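Local atomic coordinates of methyltransferase domain-containing protein (Serratia marcescens, PDB entry 7CLF), a protein that probably transfers a methyl group from S-adenosyl-L-methionine to an oxygen of its substrate, working as a dimeric O-methyltransferase. Residues Leu173-Gly178 against Asp238-Gly243; Arg270-Glu275 against Arg331-Gly336. All coordinates share one frame; numbering follows the deposited sequence.

Contact 1. Residues Leu173-Gly178 against Asp238-Gly243; sequences LDIGSG and DLIHLG. With SAH (S-adenosyl-L-homocysteine), chain D.
I175 fits between I240 and L242 where two parallel strands run side by side in the Rossmann-like sheet of this methyltransferase. Its CD1 meets CG2 of I240 at 3.7 Å, while its other branch, CG2, takes CD1 of L242 at the same distance. Beta-branched isoleucine suits such a seat, since its two arms can reach two neighbours at once; with chi1 at -67° the long CG1 arm lies beside the backbone N, which sends CD1 to I240 and leaves CG2 for L242. The same methyl of L242 also rests on the I175 carbonyl oxygen. L173 adds a looser contact with I240, and regular backbone bonds tie the strands together.

On the other face D174 and H241 point the same way. ND1 of H241 donates to OD1 of D174 over 2.9 Å, with the oxygen near the ring plane but approached from above the carboxylate, whose plane is turned 43° from the ring. S274 binds NE2 of the histidine, so both ring nitrogens hold its rotation, while OG of S177 secures the second carboxylate oxygen.

Past I175 the strands part, and a water links D174 OD1, I175 O and G243 N. Glycine suits G176, which has a positive phi and backs onto the ribose of S-adenosyl-L-homocysteine. The ligand's amino N bonds both G176 O and G243 O, each at 2.8 Å.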
loop_
_atom_site.group_PDB
_atom_site.type_symbol
_atom_site.label_atom_id
_atom_site.label_comp_id
_atom_site.label_asym_id
_atom_site.label_seq_id
_atom_site.Cartn_x
_atom_site.Cartn_y
_atom_site.Cartn_z
ATOM N N LEU A 173 11.777 -21.597 -29.899
ATOM C CA LEU A 173 10.614 -20.718 -29.860
ATOM C C LEU A 173 10.365 -20.278 -28.420
ATOM O O LEU A 173 10.281 -21.119 -27.519
ATOM C CB LEU A 173 9.379 -21.424 -30.425
ATOM C CG LEU A 173 7.996 -20.777 -30.332
ATOM C CD1 LEU A 173 7.898 -19.576 -31.248
ATOM C CD2 LEU A 173 6.911 -21.799 -30.681
ATOM N N ASP A 174 10.236 -18.971 -28.211
ATOM C CA ASP A 174 9.902 -18.410 -26.900
ATOM C C ASP A 174 8.436 -17.980 -26.920
ATOM O O ASP A 174 8.099 -16.935 -27.487
ATOM C CB ASP A 174 10.813 -17.237 -26.555
ATOM C CG ASP A 174 10.792 -16.908 -25.067
ATOM O OD1 ASP A 174 10.212 -17.706 -24.311
ATOM O OD2 ASP A 174 11.365 -15.875 -24.654
ATOM N N ILE A 175 7.569 -18.784 -26.306
ATOM C CA ILE A 175 6.139 -18.476 -26.270
ATOM C C ILE A 175 5.897 -17.496 -25.133
ATOM O O ILE A 175 6.237 -17.786 -23.983
ATOM C CB ILE A 175 5.291 -19.745 -26.085
ATOM C CG1 ILE A 175 5.378 -20.667 -27.310
ATOM C CG2 ILE A 175 3.843 -19.362 -25.805
ATOM C CD1 ILE A 175 4.568 -21.968 -27.153
ATOM N N GLY A 176 5.304 -16.345 -25.444
ATOM C CA GLY A 176 5.074 -15.338 -24.427
ATOM C C GLY A 176 6.335 -14.618 -24.000
ATOM O O GLY A 176 6.435 -14.178 -22.848
ATOM N N SER A 177 7.295 -14.472 -24.916
ATOM C CA SER A 177 8.608 -13.909 -24.617
ATOM C C SER A 177 8.522 -12.513 -24.018
ATOM O O SER A 177 9.425 -12.110 -23.279
ATOM C CB SER A 177 9.446 -13.899 -25.903
ATOM O OG SER A 177 10.809 -13.561 -25.679
ATOM N N GLY A 178 7.465 -11.768 -24.316
ATOM C CA GLY A 178 7.314 -10.444 -23.760
ATOM C C GLY A 178 8.154 -9.414 -24.474
ATOM O O GLY A 178 7.873 -9.058 -25.620
ATOM N N ASP A 238 12.721 -27.441 -31.806
ATOM C CA ASP A 238 13.175 -28.574 -30.961
ATOM C C ASP A 238 13.394 -28.122 -29.517
ATOM O O ASP A 238 13.695 -28.953 -28.704
ATOM C CB ASP A 238 14.342 -29.333 -31.575
ATOM C CG ASP A 238 15.587 -28.491 -31.671
ATOM O OD1 ASP A 238 15.528 -27.518 -32.324
ATOM O OD2 ASP A 238 16.578 -28.871 -31.111
ATOM N N LEU A 239 13.345 -26.815 -29.279
ATOM C CA LEU A 239 13.270 -26.265 -27.909
ATOM C C LEU A 239 12.196 -25.170 -27.844
ATOM O O LEU A 239 12.238 -24.229 -28.604
ATOM C CB LEU A 239 14.606 -25.790 -27.348
ATOM C CG LEU A 239 14.455 -25.137 -25.979
ATOM C CD1 LEU A 239 13.861 -26.108 -24.996
ATOM C CD2 LEU A 239 15.746 -24.562 -25.464
ATOM N N ILE A 240 11.259 -25.338 -26.937
ATOM C CA ILE A 240 10.218 -24.342 -26.715
ATOM C C ILE A 240 10.274 -23.957 -25.247
ATOM O O ILE A 240 10.444 -24.822 -24.382
ATOM C CB ILE A 240 8.823 -24.880 -27.103
ATOM C CG1 ILE A 240 8.798 -25.227 -28.593
ATOM C CG2 ILE A 240 7.724 -23.877 -26.793
ATOM C CD1 ILE A 240 7.578 -25.996 -29.001
ATOM N N HIS A 241 10.168 -22.656 -24.973
ATOM C CA HIS A 241 10.187 -22.110 -23.627
ATOM C C HIS A 241 8.924 -21.304 -23.396
ATOM O O HIS A 241 8.365 -20.708 -24.322
ATOM C CB HIS A 241 11.431 -21.215 -23.402
ATOM C CG HIS A 241 11.463 -20.501 -22.087
ATOM N ND1 HIS A 241 11.285 -19.139 -21.980
ATOM C CD2 HIS A 241 11.745 -20.943 -20.835
ATOM C CE1 HIS A 241 11.431 -18.775 -20.716
ATOM N NE2 HIS A 241 11.714 -19.852 -20.002
ATOM N N LEU A 242 8.486 -21.305 -22.140
ATOM C CA LEU A 242 7.342 -20.536 -21.671
ATOM C C LEU A 242 7.755 -19.900 -20.351
ATOM O O LEU A 242 7.860 -20.595 -19.338
ATOM C CB LEU A 242 6.124 -21.444 -21.504
ATOM C CG LEU A 242 4.823 -20.796 -21.063
ATOM C CD1 LEU A 242 4.293 -19.933 -22.189
ATOM C CD2 LEU A 242 3.834 -21.874 -20.673
ATOM N N GLY A 243 8.014 -18.598 -20.357
ATOM C CA GLY A 243 8.505 -17.955 -19.151
ATOM C C GLY A 243 7.510 -17.066 -18.439
ATOM O O GLY A 243 7.030 -16.077 -18.990
HETATM N N SAH D . 8.405 -14.490 -20.831
HETATM C CA SAH D . 8.679 -13.176 -20.253
HETATM C CB SAH D . 7.387 -12.377 -20.001
HETATM C CG SAH D . 6.311 -12.960 -19.080
HETATM S SD SAH D . 4.817 -11.899 -19.007
HETATM C C SAH D . 9.478 -13.354 -18.969
HETATM O O SAH D . 9.877 -14.471 -18.627
HETATM O OXT SAH D . 9.759 -12.383 -18.258
HETATM C "C5'" SAH D . 3.755 -13.124 -19.817
HETATM C "C4'" SAH D . 3.679 -12.973 -21.337
HETATM O "O4'" SAH D . 2.827 -13.985 -21.862
HETATM C "C3'" SAH D . 3.072 -11.640 -21.737
HETATM O "O3'" SAH D . 3.957 -10.943 -22.570
HETATM C "C2'" SAH D . 1.815 -12.003 -22.504
HETATM O "O2'" SAH D . 1.603 -11.188 -23.631
HETATM C "C1'" SAH D . 2.042 -13.444 -22.891
HETATM N N9 SAH D . 0.768 -14.168 -23.015
HETATM C C8 SAH D . -0.287 -14.173 -22.142
HETATM N N7 SAH D . -1.264 -14.971 -22.644
HETATM C C5 SAH D . -0.849 -15.463 -23.826
HETATM C C6 SAH D . -1.450 -16.313 -24.743
HETATM N N6 SAH D . -2.671 -16.792 -24.507
HETATM N N1 SAH D . -0.768 -16.651 -25.896
HETATM C C2 SAH D . 0.495 -16.153 -26.118
HETATM N N3 SAH D . 1.092 -15.301 -25.198
HETATM C C4 SAH D . 0.425 -14.969 -24.074
HETATM O O HOH W 1 8.268 -17.026 -22.510
#

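Contact 2. Residues Arg270-Glu275 against Arg331-Gly336; sequences RFIASE and RTLIVG. With SAH (S-adenosyl-L-homocysteine), chain D.
E275 and T332 pair through their backbones at one end of an antiparallel strand pair, in which 270-275, the last of the parallel strands, meets the strand running back from R331. N of E275 donates a hydrogen bond to T332 O over 3.1 Å, its own O accepts T332 N, and CB of R331 lies against that same oxygen. The glutamate side chain turns toward H247, the predicted proton acceptor, to whose ND1 its OE1 makes a weak hydrogen bond, while OE2 makes another to N of L246.

S274 is small enough to fit beneath its larger neighbours: CD2 of L333 presses on its CB at a tight 3.3 Å, and CD of R331 passes over it. Its OG, set between the backbone N and the carbonyl carbon (chi1 57°), accepts a bent bond from NH1 of R331 over 2.9 Å, in the guanidinium plane, and is shared with NE2 of H241.

I334 faces A273, and two backbone bonds of 2.8 Å join them. Alanine's single methyl keeps the pair small on its side, while the longer I334 brings CD1 within 3.8 Å of A273 O and also packs on I324 of strand 322-324. On the opposite face I272 packs against L333 and V335.

R331 reaches out with an extended chain, and NH1 and NH2 each hold O of S-adenosyl-L-homocysteine at 2.9 Å. F156 and W244 add cation-pi contacts. A guanidinium probably steadied by S274 and paired with the ligand's carboxylate is consistent with this end recognising the amino-acid part through that carboxylate.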
loop_
_atom_site.group_PDB
_atom_site.type_symbol
_atom_site.label_atom_id
_atom_site.label_comp_id
_atom_site.label_asym_id
_atom_site.label_seq_id
_atom_site.Cartn_x
_atom_site.Cartn_y
_atom_site.Cartn_z
ATOM N N ARG A 270 11.971 -30.667 -26.947
ATOM C CA ARG A 270 12.044 -30.331 -25.531
ATOM C C ARG A 270 11.201 -29.092 -25.252
ATOM O O ARG A 270 11.052 -28.218 -26.111
ATOM C CB ARG A 270 13.495 -30.096 -25.093
ATOM C CG ARG A 270 13.651 -29.589 -23.667
ATOM C CD ARG A 270 15.050 -29.840 -23.156
ATOM N NE ARG A 270 15.441 -31.231 -23.374
ATOM C CZ ARG A 270 16.692 -31.669 -23.327
ATOM N NH1 ARG A 270 17.684 -30.819 -23.077
ATOM N NH2 ARG A 270 16.949 -32.954 -23.540
ATOM N N PHE A 271 10.612 -29.049 -24.052
ATOM C CA PHE A 271 9.856 -27.901 -23.569
ATOM C C PHE A 271 10.343 -27.534 -22.171
ATOM O O PHE A 271 10.587 -28.417 -21.348
ATOM C CB PHE A 271 8.347 -28.196 -23.545
ATOM C CG PHE A 271 7.522 -27.105 -22.912
ATOM C CD1 PHE A 271 7.363 -25.878 -23.542
ATOM C CD2 PHE A 271 6.903 -27.307 -21.684
ATOM C CE1 PHE A 271 6.601 -24.869 -22.952
ATOM C CE2 PHE A 271 6.139 -26.309 -21.092
ATOM C CZ PHE A 271 5.986 -25.091 -21.723
ATOM N N ILE A 272 10.496 -26.233 -21.914
ATOM C CA ILE A 272 10.915 -25.713 -20.610
ATOM C C ILE A 272 9.949 -24.606 -20.210
ATOM O O ILE A 272 9.757 -23.640 -20.960
ATOM C CB ILE A 272 12.357 -25.171 -20.619
ATOM C CG1 ILE A 272 13.344 -26.271 -21.008
ATOM C CG2 ILE A 272 12.730 -24.579 -19.226
ATOM C CD1 ILE A 272 14.785 -25.786 -21.119
ATOM N N ALA A 273 9.343 -24.737 -19.035
ATOM C CA ALA A 273 8.621 -23.628 -18.436
ATOM C C ALA A 273 9.421 -23.118 -17.240
ATOM O O ALA A 273 10.009 -23.906 -16.492
ATOM C CB ALA A 273 7.199 -24.042 -18.027
ATOM N N SER A 274 9.483 -21.797 -17.089
ATOM C CA SER A 274 10.175 -21.172 -15.973
ATOM C C SER A 274 9.180 -20.351 -15.165
ATOM O O SER A 274 8.455 -19.515 -15.714
ATOM C CB SER A 274 11.352 -20.301 -16.439
ATOM O OG SER A 274 10.976 -19.284 -17.339
ATOM N N GLU A 275 9.145 -20.604 -13.865
ATOM C CA GLU A 275 8.209 -19.952 -12.966
ATOM C C GLU A 275 8.941 -19.638 -11.669
ATOM O O GLU A 275 10.102 -20.011 -11.484
ATOM C CB GLU A 275 6.979 -20.839 -12.721
ATOM C CG GLU A 275 6.136 -21.075 -13.961
ATOM C CD GLU A 275 5.157 -19.941 -14.206
ATOM O OE1 GLU A 275 4.437 -19.563 -13.260
ATOM O OE2 GLU A 275 5.106 -19.417 -15.330
ATOM N N ARG A 331 14.515 -18.581 -10.818
ATOM C CA ARG A 331 13.351 -19.342 -11.240
ATOM C C ARG A 331 13.591 -20.837 -11.072
ATOM O O ARG A 331 14.725 -21.302 -10.939
ATOM C CB ARG A 331 12.995 -19.039 -12.703
ATOM C CG ARG A 331 12.664 -17.565 -12.957
ATOM C CD ARG A 331 11.973 -17.370 -14.308
ATOM N NE ARG A 331 11.737 -15.962 -14.622
ATOM C CZ ARG A 331 11.256 -15.543 -15.787
ATOM N NH1 ARG A 331 10.951 -16.431 -16.725
ATOM N NH2 ARG A 331 11.070 -14.251 -16.011
ATOM N N THR A 332 12.489 -21.582 -11.076
ATOM C CA THR A 332 12.492 -23.029 -11.237
ATOM C C THR A 332 12.143 -23.352 -12.687
ATOM O O THR A 332 11.185 -22.790 -13.227
ATOM C CB THR A 332 11.476 -23.662 -10.280
ATOM O OG1 THR A 332 11.903 -23.440 -8.928
ATOM C CG2 THR A 332 11.310 -25.152 -10.548
ATOM N N LEU A 333 12.935 -24.222 -13.325
ATOM C CA LEU A 333 12.685 -24.659 -14.697
ATOM C C LEU A 333 12.087 -26.060 -14.672
ATOM O O LEU A 333 12.699 -26.989 -14.133
ATOM C CB LEU A 333 13.961 -24.681 -15.545
ATOM C CG LEU A 333 14.781 -23.433 -15.825
ATOM C CD1 LEU A 333 15.632 -23.620 -17.063
ATOM C CD2 LEU A 333 13.885 -22.295 -16.015
ATOM N N ILE A 334 10.919 -26.217 -15.281
ATOM C CA ILE A 334 10.285 -27.519 -15.434
ATOM C C ILE A 334 10.410 -27.918 -16.893
ATOM O O ILE A 334 10.125 -27.114 -17.789
ATOM C CB ILE A 334 8.811 -27.508 -14.988
ATOM C CG1 ILE A 334 8.676 -26.919 -13.581
ATOM C CG2 ILE A 334 8.242 -28.916 -15.009
ATOM C CD1 ILE A 334 8.120 -25.519 -13.566
ATOM N N VAL A 335 10.837 -29.154 -17.131
ATOM C CA VAL A 335 11.233 -29.576 -18.466
ATOM C C VAL A 335 10.650 -30.953 -18.749
ATOM O O VAL A 335 10.567 -31.805 -17.857
ATOM C CB VAL A 335 12.768 -29.564 -18.612
ATOM C CG1 VAL A 335 13.392 -30.486 -17.608
ATOM C CG2 VAL A 335 13.186 -29.934 -20.040
ATOM N N GLY A 336 10.215 -31.153 -19.993
ATOM C CA GLY A 336 9.723 -32.427 -20.470
ATOM C C GLY A 336 9.987 -32.548 -21.956
ATOM O O GLY A 336 10.444 -31.604 -22.603
HETATM N N SAH D . 8.405 -14.490 -20.831
HETATM C CA SAH D . 8.679 -13.176 -20.253
HETATM C CB SAH D . 7.387 -12.377 -20.001
HETATM C CG SAH D . 6.311 -12.960 -19.080
HETATM S SD SAH D . 4.817 -11.899 -19.007
HETATM C C SAH D . 9.478 -13.354 -18.969
HETATM O O SAH D . 9.877 -14.471 -18.627
HETATM O OXT SAH D . 9.759 -12.383 -18.258
HETATM C "C5'" SAH D . 3.755 -13.124 -19.817
HETATM C "C4'" SAH D . 3.679 -12.973 -21.337
HETATM O "O4'" SAH D . 2.827 -13.985 -21.862
HETATM C "C3'" SAH D . 3.072 -11.640 -21.737
HETATM O "O3'" SAH D . 3.957 -10.943 -22.570
HETATM C "C2'" SAH D . 1.815 -12.003 -22.504
HETATM O "O2'" SAH D . 1.603 -11.188 -23.631
HETATM C "C1'" SAH D . 2.042 -13.444 -22.891
HETATM N N9 SAH D . 0.768 -14.168 -23.015
HETATM C C8 SAH D . -0.287 -14.173 -22.142
HETATM N N7 SAH D . -1.264 -14.971 -22.644
HETATM C C5 SAH D . -0.849 -15.463 -23.826
HETATM C C6 SAH D . -1.450 -16.313 -24.743
HETATM N N6 SAH D . -2.671 -16.792 -24.507
HETATM N N1 SAH D . -0.768 -16.651 -25.896
HETATM C C2 SAH D . 0.495 -16.153 -26.118
HETATM N N3 SAH D . 1.092 -15.301 -25.198
HETATM C C4 SAH D . 0.425 -14.969 -24.074
#

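In the fold
From the N terminus the chain passes through the helical dimerisation region and further helices, ending in 139-163, before entering the large sheet with strand 171-175. Contact 1 closes a loop of 59 residues that holds strands 194-199 and 220-224, which extend the sheet beyond 171-175. The chain then runs through helix 251-264 to strand 270-275 and, after two more helices and strand 322-324, contact 2 closes a second loop of 55 residues. The loops follow in series, neither nested nor crossed. Neighbouring strands 239-243 and 270-275 join the contacts, as in I240 O to I272 N. Both reach the ligand: contact 1 from its strands' C-terminal ends, contact 2 from R331 just before strand 332-337.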